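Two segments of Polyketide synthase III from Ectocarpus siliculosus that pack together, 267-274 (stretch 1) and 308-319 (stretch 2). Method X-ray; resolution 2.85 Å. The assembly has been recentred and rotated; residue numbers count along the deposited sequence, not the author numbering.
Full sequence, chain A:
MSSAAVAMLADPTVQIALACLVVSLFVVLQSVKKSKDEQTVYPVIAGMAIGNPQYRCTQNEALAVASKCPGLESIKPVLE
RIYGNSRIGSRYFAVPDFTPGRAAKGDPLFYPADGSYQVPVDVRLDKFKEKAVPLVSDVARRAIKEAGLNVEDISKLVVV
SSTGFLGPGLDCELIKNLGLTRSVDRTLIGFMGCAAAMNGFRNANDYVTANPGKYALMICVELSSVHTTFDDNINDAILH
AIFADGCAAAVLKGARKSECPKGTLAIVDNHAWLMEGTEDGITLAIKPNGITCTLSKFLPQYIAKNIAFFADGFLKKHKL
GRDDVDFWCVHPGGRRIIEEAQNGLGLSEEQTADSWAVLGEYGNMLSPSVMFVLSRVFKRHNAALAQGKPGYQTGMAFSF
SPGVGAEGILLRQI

Stretch 1 267-274: IVDNHAWL
Stretch 2 (308-319) AFFADGFLKKHK

A row of aromatic side chains, closed at one end by a salt bridge and a histidine hydrogen bond, packs a helix against a β-strand. Stretch 1 is strand throughout, with phi/psi near -139/145 at His271. Stretch 2 continues a helix that begins earlier in the chain and is kinked at Ala308 and Phe309, whose N atoms lack a bond to the turn before; a type I turn spans Lys316 to Lys319. The two run roughly antiparallel: their axes cross at 148° and approach to 8.9 Å. In register, His271 CA lies 6.1 Å from Phe314 CA, and Trp273 CA lies 6.4 Å from Phe310 CA. About 548 Å² is buried, both sides summed.

From Asp269 on the strand alternates: the CA-to-CB bonds of Asp269, His271 and Trp273 point toward the helix, those of Asn270 and Ala272 away. Val268, at phi/psi -74/-35, also points toward it. Asp269, His271 and Trp273 are all t at chi1.

His271 is the centre and loses the most area. His271 CB sits over the face of the Phe314 ring, 3.4 Å from the ring centroid and 3° off the normal, a CH-pi contact. Phe314 (chi1 -149°, chi2 -23°) leaves the helix sideways, but its ring end comes nearer the strand. Phe314 CZ lies 3.5 Å from Asp269 O, which is near the ring plane. Phe310 (t, chi2 73°) does likewise: Phe310 CE1 lies 3.5 Å from His271 O, again at the ring edge. The His271 and Phe310 rings are nearly parallel, at 22°, but slid apart with little overlap. Both phenylalanines are buried, so flat apolar rings suit these sites and can lie close to backbone carbonyls.

Gly313 lies beside the imidazole, with Gly313 C 4.4 Å from His271 NE2. An ideal CB on Gly313 would be 2.8 Å from Phe309 O, so glycine suits the site. A water bridges the stretches, its O 3.3 Å from His271 NE2 and donating to Phe309 O at 3.2 Å.

At the C-terminal end of stretch 2, Asp269 OD2 gathers two donors. Lys317 NZ (chi1 to chi4 m, t, p, t) forms a salt bridge to Asp269 OD2 at 2.9 Å. His318 NE2 (chi1 m, chi2 -96°) donates to Asp269 OD2 at 3.2 Å, nearly straight at 171°. Lys317 NZ also makes a weak hydrogen bond to His271 ND1 at 3.4 Å. Val268 CG1 adds a looser contact to His318 CE1 at 4.1 Å.

At the other end, Phe309 (t, chi2 82°) meets Trp273 (chi2 -102°). Phe309 CE2 lies over one face of Trp273, 3.5 Å from Trp273 CE2. The Phe309 ring and the Trp273 five-membered ring are oblique, planes at 57°, centroids 5.0 Å apart.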

ATOM      1  N   ILE A 267      12.965  -8.719  16.529  1.00 35.81           N
ATOM      2  CA  ILE A 267      13.253  -8.782  15.098  1.00 35.97           C
ATOM      3  C   ILE A 267      14.553  -8.015  14.807  1.00 36.49           C
ATOM      4  O   ILE A 267      14.554  -6.787  14.656  1.00 36.40           O
ATOM      5  CB  ILE A 267      12.063  -8.295  14.232  1.00 35.43           C
ATOM      6  CG1 ILE A 267      10.776  -9.033  14.631  1.00 35.17           C
ATOM      7  CG2 ILE A 267      12.357  -8.503  12.748  1.00 35.14           C
ATOM      8  CD1 ILE A 267       9.498  -8.453  14.058  1.00 34.62           C
ATOM      9  N   VAL A 268      15.654  -8.764  14.745  1.00 36.73           N
ATOM     10  CA  VAL A 268      17.001  -8.199  14.622  1.00 37.05           C
ATOM     11  C   VAL A 268      17.298  -7.652  13.222  1.00 36.92           C
ATOM     12  O   VAL A 268      18.004  -6.648  13.084  1.00 36.98           O
ATOM     13  CB  VAL A 268      18.085  -9.226  15.030  1.00 37.75           C
ATOM     14  CG1 VAL A 268      19.462  -8.577  15.072  1.00 38.41           C
ATOM     15  CG2 VAL A 268      17.766  -9.831  16.386  1.00 37.97           C
ATOM     16  N   ASP A 269      16.768  -8.310  12.192  1.00 36.68           N
ATOM     17  CA  ASP A 269      16.999  -7.879  10.812  1.00 36.81           C
ATOM     18  C   ASP A 269      15.876  -8.294   9.864  1.00 36.64           C
ATOM     19  O   ASP A 269      15.074  -9.174  10.179  1.00 36.91           O
ATOM     20  CB  ASP A 269      18.344  -8.414  10.299  1.00 37.30           C
ATOM     21  CG  ASP A 269      18.871  -7.643   9.088  1.00 37.28           C
ATOM     22  OD1 ASP A 269      18.650  -6.416   9.000  1.00 36.90           O
ATOM     23  OD2 ASP A 269      19.516  -8.271   8.221  1.00 37.70           O
ATOM     24  N   ASN A 270      15.827  -7.633   8.709  1.00 36.46           N
ATOM     25  CA  ASN A 270      14.980  -8.046   7.596  1.00 36.34           C
ATOM     26  C   ASN A 270      15.801  -8.188   6.316  1.00 36.33           C
ATOM     27  O   ASN A 270      16.775  -7.459   6.107  1.00 36.45           O
ATOM     28  CB  ASN A 270      13.805  -7.077   7.395  1.00 36.20           C
ATOM     29  CG  ASN A 270      14.239  -5.621   7.366  1.00 36.35           C
ATOM     30  OD1 ASN A 270      14.843  -5.152   6.399  1.00 36.33           O
ATOM     31  ND2 ASN A 270      13.913  -4.891   8.427  1.00 36.39           N
ATOM     32  N   HIS A 271      15.408  -9.136   5.469  1.00 36.22           N
ATOM     33  CA  HIS A 271      16.118  -9.397   4.224  1.00 36.34           C
ATOM     34  C   HIS A 271      15.159  -9.661   3.105  1.00 36.02           C
ATOM     35  O   HIS A 271      14.092 -10.242   3.313  1.00 35.86           O
ATOM     36  CB  HIS A 271      17.085 -10.564   4.399  1.00 37.16           C
ATOM     37  CG  HIS A 271      18.091 -10.705   3.278  1.00 37.59           C
ATOM     38  ND1 HIS A 271      18.988  -9.744   2.984  1.00 37.77           N
ATOM     39  CD2 HIS A 271      18.327 -11.751   2.387  1.00 37.91           C
ATOM     40  CE1 HIS A 271      19.751 -10.146   1.949  1.00 38.18           C
ATOM     41  NE2 HIS A 271      19.346 -11.375   1.586  1.00 38.22           N
ATOM     42  N   ALA A 272      15.533  -9.220   1.908  1.00 36.03           N
ATOM     43  CA  ALA A 272      14.744  -9.440   0.702  1.00 36.09           C
ATOM     44  C   ALA A 272      15.634  -9.927  -0.438  1.00 36.79           C
ATOM     45  O   ALA A 272      16.855  -9.782  -0.383  1.00 37.14           O
ATOM     46  CB  ALA A 272      14.019  -8.164   0.308  1.00 35.66           C
ATOM     47  N   TRP A 273      15.019 -10.524  -1.456  1.00 37.21           N
ATOM     48  CA  TRP A 273      15.721 -10.915  -2.676  1.00 37.85           C
ATOM     49  C   TRP A 273      14.773 -11.254  -3.787  1.00 38.00           C
ATOM     50  O   TRP A 273      13.934 -12.143  -3.647  1.00 37.79           O
ATOM     51  CB  TRP A 273      16.670 -12.084  -2.430  1.00 38.61           C
ATOM     52  CG  TRP A 273      17.610 -12.304  -3.587  1.00 39.38           C
ATOM     53  CD1 TRP A 273      17.521 -13.271  -4.585  1.00 39.78           C
ATOM     54  CD2 TRP A 273      18.806 -11.519  -3.923  1.00 39.92           C
ATOM     55  NE1 TRP A 273      18.555 -13.150  -5.480  1.00 40.57           N
ATOM     56  CE2 TRP A 273      19.362 -12.120  -5.143  1.00 40.60           C
ATOM     57  CE3 TRP A 273      19.453 -10.423  -3.353  1.00 39.91           C
ATOM     58  CZ2 TRP A 273      20.513 -11.632  -5.746  1.00 41.07           C
ATOM     59  CZ3 TRP A 273      20.613  -9.940  -3.970  1.00 40.41           C
ATOM     60  CH2 TRP A 273      21.129 -10.531  -5.137  1.00 41.11           C
ATOM     61  N   LEU A 274      14.907 -10.542  -4.904  1.00 38.56           N
ATOM     62  CA  LEU A 274      14.137 -10.820  -6.112  1.00 39.07           C
ATOM     63  C   LEU A 274      14.880 -11.845  -6.975  1.00 40.07           C
ATOM     64  O   LEU A 274      16.061 -11.673  -7.289  1.00 40.34           O
ATOM     65  CB  LEU A 274      13.904  -9.530  -6.905  1.00 38.85           C
ATOM     66  CG  LEU A 274      12.574  -9.298  -7.633  1.00 38.68           C
ATOM     67  CD1 LEU A 274      12.613  -7.957  -8.344  1.00 38.69           C
ATOM     68  CD2 LEU A 274      12.234 -10.397  -8.629  1.00 39.07           C
ATOM     69  N   ALA A 308      17.794 -21.354  -0.947  1.00 43.42           N
ATOM     70  CA  ALA A 308      19.108 -21.473  -0.321  1.00 43.83           C
ATOM     71  C   ALA A 308      19.843 -20.135  -0.340  1.00 43.59           C
ATOM     72  O   ALA A 308      20.306 -19.668   0.700  1.00 43.45           O
ATOM     73  CB  ALA A 308      19.938 -22.558  -0.998  1.00 44.51           C
ATOM     74  N   PHE A 309      19.920 -19.517  -1.521  1.00 43.78           N
ATOM     75  CA  PHE A 309      20.629 -18.248  -1.706  1.00 43.91           C
ATOM     76  C   PHE A 309      20.073 -17.123  -0.832  1.00 43.32           C
ATOM     77  O   PHE A 309      20.827 -16.267  -0.365  1.00 43.48           O
ATOM     78  CB  PHE A 309      20.619 -17.829  -3.182  1.00 44.40           C
ATOM     79  CG  PHE A 309      21.496 -16.643  -3.486  1.00 44.81           C
ATOM     80  CD1 PHE A 309      22.868 -16.802  -3.673  1.00 45.62           C
ATOM     81  CD2 PHE A 309      20.953 -15.362  -3.581  1.00 44.43           C
ATOM     82  CE1 PHE A 309      23.681 -15.710  -3.948  1.00 45.79           C
ATOM     83  CE2 PHE A 309      21.761 -14.267  -3.855  1.00 44.65           C
ATOM     84  CZ  PHE A 309      23.127 -14.442  -4.040  1.00 45.53           C
ATOM     85  N   PHE A 310      18.759 -17.136  -0.617  1.00 42.71           N
ATOM     86  CA  PHE A 310      18.093 -16.148   0.230  1.00 42.02           C
ATOM     87  C   PHE A 310      18.393 -16.356   1.717  1.00 42.26           C
ATOM     88  O   PHE A 310      18.759 -15.410   2.420  1.00 42.02           O
ATOM     89  CB  PHE A 310      16.579 -16.153  -0.026  1.00 41.32           C
ATOM     90  CG  PHE A 310      15.777 -15.432   1.026  1.00 40.58           C
ATOM     91  CD1 PHE A 310      15.781 -14.039   1.100  1.00 40.15           C
ATOM     92  CD2 PHE A 310      15.005 -16.144   1.942  1.00 40.36           C
ATOM     93  CE1 PHE A 310      15.040 -13.376   2.068  1.00 39.56           C
ATOM     94  CE2 PHE A 310      14.263 -15.485   2.911  1.00 39.79           C
ATOM     95  CZ  PHE A 310      14.280 -14.100   2.974  1.00 39.22           C
ATOM     96  N   ALA A 311      18.232 -17.593   2.184  1.00 42.85           N
ATOM     97  CA  ALA A 311      18.386 -17.918   3.604  1.00 43.15           C
ATOM     98  C   ALA A 311      19.845 -17.941   4.052  1.00 43.91           C
ATOM     99  O   ALA A 311      20.163 -17.483   5.152  1.00 43.83           O
ATOM    100  CB  ALA A 311      17.699 -19.235   3.931  1.00 43.38           C
ATOM    101  N   ASP A 312      20.722 -18.479   3.206  1.00 44.97           N
ATOM    102  CA  ASP A 312      22.161 -18.445   3.465  1.00 46.04           C
ATOM    103  C   ASP A 312      22.708 -17.024   3.346  1.00 45.67           C
ATOM    104  O   ASP A 312      23.706 -16.684   3.981  1.00 45.97           O
ATOM    105  CB  ASP A 312      22.918 -19.387   2.524  1.00 47.59           C
ATOM    106  CG  ASP A 312      22.739 -20.854   2.888  1.00 48.73           C
ATOM    107  OD1 ASP A 312      22.666 -21.178   4.096  1.00 48.81           O
ATOM    108  OD2 ASP A 312      22.689 -21.691   1.958  1.00 49.62           O
ATOM    109  N   GLY A 313      22.049 -16.204   2.529  1.00 45.05           N
ATOM    110  CA  GLY A 313      22.359 -14.780   2.448  1.00 44.97           C
ATOM    111  C   GLY A 313      22.042 -14.073   3.756  1.00 44.69           C
ATOM    112  O   GLY A 313      22.895 -13.380   4.315  1.00 44.94           O
ATOM    113  N   PHE A 314      20.814 -14.272   4.240  1.00 43.95           N
ATOM    114  CA  PHE A 314      20.317 -13.674   5.482  1.00 43.36           C
ATOM    115  C   PHE A 314      21.250 -13.942   6.665  1.00 44.00           C
ATOM    116  O   PHE A 314      21.586 -13.030   7.425  1.00 43.44           O
ATOM    117  CB  PHE A 314      18.927 -14.239   5.805  1.00 42.53           C
ATOM    118  CG  PHE A 314      18.013 -13.283   6.538  1.00 41.43           C
ATOM    119  CD1 PHE A 314      18.518 -12.225   7.293  1.00 41.06           C
ATOM    120  CD2 PHE A 314      16.634 -13.465   6.491  1.00 40.72           C
ATOM    121  CE1 PHE A 314      17.668 -11.360   7.963  1.00 40.32           C
ATOM    122  CE2 PHE A 314      15.779 -12.604   7.160  1.00 39.86           C
ATOM    123  CZ  PHE A 314      16.296 -11.550   7.898  1.00 39.81           C
ATOM    124  N   LEU A 315      21.666 -15.199   6.800  1.00 45.26           N
ATOM    125  CA  LEU A 315      22.407 -15.659   7.972  1.00 46.32           C
ATOM    126  C   LEU A 315      23.893 -15.308   7.949  1.00 47.54           C
ATOM    127  O   LEU A 315      24.507 -15.169   9.009  1.00 48.50           O
ATOM    128  CB  LEU A 315      22.219 -17.170   8.163  1.00 46.63           C
ATOM    129  CG  LEU A 315      20.833 -17.691   8.555  1.00 46.04           C
ATOM    130  CD1 LEU A 315      20.753 -19.197   8.352  1.00 46.44           C
ATOM    131  CD2 LEU A 315      20.487 -17.325   9.991  1.00 45.60           C
ATOM    132  N   LYS A 316      24.467 -15.161   6.757  1.00 48.37           N
ATOM    133  CA  LYS A 316      25.879 -14.785   6.626  1.00 49.28           C
ATOM    134  C   LYS A 316      26.135 -13.330   7.022  1.00 48.94           C
ATOM    135  O   LYS A 316      27.250 -12.976   7.405  1.00 49.75           O
ATOM    136  CB  LYS A 316      26.403 -15.067   5.212  1.00 50.22           C
ATOM    137  CG  LYS A 316      26.822 -16.516   4.993  1.00 51.37           C
ATOM    138  CD  LYS A 316      27.140 -16.807   3.533  1.00 52.23           C
ATOM    139  CE  LYS A 316      27.318 -18.302   3.295  1.00 52.99           C
ATOM    140  NZ  LYS A 316      27.584 -18.634   1.867  1.00 53.27           N
ATOM    141  N   LYS A 317      25.097 -12.500   6.935  1.00 48.15           N
ATOM    142  CA  LYS A 317      25.157 -11.106   7.382  1.00 47.99           C
ATOM    143  C   LYS A 317      25.339 -11.014   8.899  1.00 48.08           C
ATOM    144  O   LYS A 317      25.816 -10.000   9.419  1.00 47.68           O
ATOM    145  CB  LYS A 317      23.886 -10.358   6.969  1.00 47.52           C
ATOM    146  CG  LYS A 317      23.783 -10.043   5.482  1.00 47.66           C
ATOM    147  CD  LYS A 317      22.364  -9.667   5.079  1.00 47.27           C
ATOM    148  CE  LYS A 317      21.954  -8.303   5.618  1.00 47.28           C
ATOM    149  NZ  LYS A 317      20.484  -8.080   5.506  1.00 47.20           N
ATOM    150  N   HIS A 318      24.957 -12.084   9.595  1.00 48.46           N
ATOM    151  CA  HIS A 318      25.025 -12.153  11.054  1.00 48.68           C
ATOM    152  C   HIS A 318      25.937 -13.250  11.537  1.00 49.56           C
ATOM    153  O   HIS A 318      25.897 -13.622  12.716  1.00 49.86           O
ATOM    154  CB  HIS A 318      23.626 -12.331  11.636  1.00 48.24           C
ATOM    155  CG  HIS A 318      22.694 -11.186  11.334  1.00 47.70           C
ATOM    156  ND1 HIS A 318      22.489 -10.173  12.196  1.00 47.38           N
ATOM    157  CD2 HIS A 318      21.913 -10.914  10.214  1.00 47.26           C
ATOM    158  CE1 HIS A 318      21.619  -9.299  11.660  1.00 46.92           C
ATOM    159  NE2 HIS A 318      21.269  -9.754  10.445  1.00 46.91           N
ATOM    160  N   LYS A 319      26.766 -13.772  10.629  1.00 49.85           N
ATOM    161  CA  LYS A 319      27.763 -14.809  10.941  1.00 50.29           C
ATOM    162  C   LYS A 319      27.139 -16.102  11.488  1.00 50.11           C
ATOM    163  O   LYS A 319      27.664 -16.717  12.421  1.00 50.41           O
ATOM    164  CB  LYS A 319      28.843 -14.252  11.885  1.00 50.76           C
ATOM    165  CG  LYS A 319      29.820 -13.314  11.195  1.00 51.37           C
ATOM    166  CD  LYS A 319      30.091 -12.056  12.004  1.00 51.40           C
ATOM    167  CE  LYS A 319      30.910 -11.073  11.179  1.00 51.84           C
ATOM    168  NZ  LYS A 319      30.842  -9.679  11.697  1.00 51.85           N
TER
HETATM  169  O   HOH W   1      20.790 -13.134  -0.746  1.00 10.17           O